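Local coordinates for protein beta-N-acetylhexosaminidase (Streptomyces plicatus, PDB 1JAK) that probably removes terminal N-acetylhexosamine residues from glycoconjugates by the substrate-assisted mechanism of family 20 glycoside hydrolases, and here binds an isofagomine-type inhibitor, at residues R397-D401 against E444-W448. Residues are numbered along the deposited sequence; the frame is centred on the assembly and turned at random.
Sequences RTYLD and EAPLW. With IFG ((2R,3R,4S,5R)-2-acetamido-3,4-dihydroxy-5-hydroxymethyl-piperidine), chain F.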
# COMPACT_ATOMS: atom_id res chain seq x y z
N ARG A 397 9.02 -11.04 6.01
CA ARG A 397 7.58 -11.27 6.10
C ARG A 397 6.78 -10.55 5.02
O ARG A 397 6.07 -11.19 4.24
CB ARG A 397 7.05 -10.80 7.46
CG ARG A 397 7.68 -11.44 8.67
CD ARG A 397 7.14 -12.83 8.91
NE ARG A 397 7.73 -13.42 10.11
CZ ARG A 397 7.35 -14.58 10.63
NH1 ARG A 397 6.38 -15.28 10.06
NH2 ARG A 397 7.95 -15.05 11.72
N THR A 398 6.89 -9.23 4.98
CA THR A 398 6.10 -8.44 4.04
C THR A 398 6.81 -7.73 2.89
O THR A 398 6.20 -6.92 2.20
CB THR A 398 5.25 -7.40 4.79
OG1 THR A 398 6.10 -6.38 5.33
CG2 THR A 398 4.48 -8.06 5.93
N TYR A 399 8.09 -8.03 2.69
CA TYR A 399 8.83 -7.44 1.57
C TYR A 399 8.44 -8.27 0.36
O TYR A 399 8.87 -9.42 0.21
CB TYR A 399 10.33 -7.50 1.84
CG TYR A 399 10.88 -6.25 2.49
CD1 TYR A 399 10.13 -5.53 3.42
CD2 TYR A 399 12.14 -5.76 2.15
CE1 TYR A 399 10.61 -4.36 4.00
CE2 TYR A 399 12.64 -4.59 2.72
CZ TYR A 399 11.87 -3.89 3.64
OH TYR A 399 12.33 -2.72 4.18
N LEU A 400 7.60 -7.71 -0.50
CA LEU A 400 7.10 -8.42 -1.68
C LEU A 400 8.13 -8.71 -2.77
O LEU A 400 7.85 -9.46 -3.70
CB LEU A 400 5.90 -7.67 -2.26
CG LEU A 400 4.76 -7.48 -1.25
CD1 LEU A 400 3.72 -6.53 -1.83
CD2 LEU A 400 4.11 -8.83 -0.92
N ASP A 401 9.32 -8.12 -2.66
CA ASP A 401 10.37 -8.36 -3.63
C ASP A 401 11.18 -9.60 -3.25
O ASP A 401 12.02 -10.05 -4.02
CB ASP A 401 11.31 -7.16 -3.73
CG ASP A 401 12.05 -6.89 -2.43
OD1 ASP A 401 11.39 -6.85 -1.37
OD2 ASP A 401 13.28 -6.72 -2.46
N GLU A 444 2.75 -2.67 6.69
CA GLU A 444 2.98 -2.22 5.33
C GLU A 444 3.64 -3.34 4.53
O GLU A 444 4.42 -4.12 5.08
CB GLU A 444 3.88 -0.98 5.29
CG GLU A 444 4.14 -0.48 3.87
CD GLU A 444 4.77 0.90 3.83
OE1 GLU A 444 4.16 1.85 4.37
OE2 GLU A 444 5.86 1.04 3.24
N ALA A 445 3.32 -3.41 3.25
CA ALA A 445 3.90 -4.40 2.35
C ALA A 445 4.67 -3.65 1.27
O ALA A 445 4.09 -3.18 0.29
CB ALA A 445 2.80 -5.25 1.72
N PRO A 446 6.00 -3.52 1.43
CA PRO A 446 6.81 -2.81 0.43
C PRO A 446 7.18 -3.68 -0.77
O PRO A 446 7.51 -4.86 -0.61
CB PRO A 446 8.06 -2.39 1.21
CG PRO A 446 7.64 -2.49 2.67
CD PRO A 446 6.77 -3.71 2.67
N LEU A 447 7.14 -3.09 -1.96
CA LEU A 447 7.53 -3.80 -3.17
C LEU A 447 8.70 -3.04 -3.78
O LEU A 447 8.52 -2.01 -4.43
CB LEU A 447 6.37 -3.88 -4.17
CG LEU A 447 6.68 -4.60 -5.49
CD1 LEU A 447 7.26 -5.99 -5.22
CD2 LEU A 447 5.39 -4.72 -6.32
N TRP A 448 9.91 -3.55 -3.54
CA TRP A 448 11.13 -2.95 -4.07
C TRP A 448 11.31 -3.40 -5.51
O TRP A 448 10.92 -4.51 -5.87
CB TRP A 448 12.32 -3.36 -3.20
CG TRP A 448 12.15 -2.89 -1.79
CD1 TRP A 448 11.76 -3.63 -0.71
CD2 TRP A 448 12.31 -1.55 -1.32
NE1 TRP A 448 11.67 -2.83 0.41
CE2 TRP A 448 12.00 -1.55 0.06
CE3 TRP A 448 12.68 -0.34 -1.93
CZ2 TRP A 448 12.06 -0.39 0.84
CZ3 TRP A 448 12.73 0.81 -1.15
CH2 TRP A 448 12.42 0.78 0.22
N1 IFG F . 16.74 -2.69 1.70
C2 IFG F . 16.60 -1.31 1.17
C3 IFG F . 15.68 -1.15 -0.10
C4 IFG F . 15.81 -2.31 -1.11
C5 IFG F . 15.62 -3.63 -0.37
C6 IFG F . 15.67 -4.88 -1.23
C7 IFG F . 15.00 -0.76 2.95
C8 IFG F . 14.39 0.09 4.04
C9 IFG F . 16.64 -3.82 0.77
N2 IFG F . 16.11 -0.41 2.25
O7 IFG F . 14.44 -1.83 2.72
O3 IFG F . 15.97 0.08 -0.75
O4 IFG F . 17.12 -2.27 -1.68
O6 IFG F . 15.01 -5.97 -0.60
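Tyr-399 meets Trp-448 beside the inhibitor IFG. CB starts off to one side of strand 440-447, and a chi1 of -94° brings the ring toward Pro-446 and Trp-448. The CD1-CE1 edge meets the Pro-446 ring obliquely, CE1 lying 3.8 Å from CG, and the CD2-CE2 edge meets the indole from the same side. Trp-448 NE1 sits over that tyrosine face near its rim, 3.1 Å from CE2 and close to CZ, the rings inclined at 50°. CE2 and CZ also lie near the acetamido O7 of IFG, to which OH donates at the tip (2.7 Å). Trp-448 turns one face to the piperidine ring of IFG, C3 over the indole centre. The Asp-401 carboxylate stands at the indole edge, near its plane but turned about 70° from it, OD1 closest to Trp-448 CD1, and OD2 accepts a hydrogen bond from IFG O6 (2.6 Å). Leu-400 N donates to Pro-446 O (2.9 Å) and Thr-398 OG1 to Glu-444 O, in the carbonyl plane (2.8 Å), tying the loop after strand seven to strand eight of the (beta/alpha)8 barrel. Substrate-assisted catalysis uses the acetamido oxygen as nucleophile, so the tyrosine hydroxyl probably helps orient it.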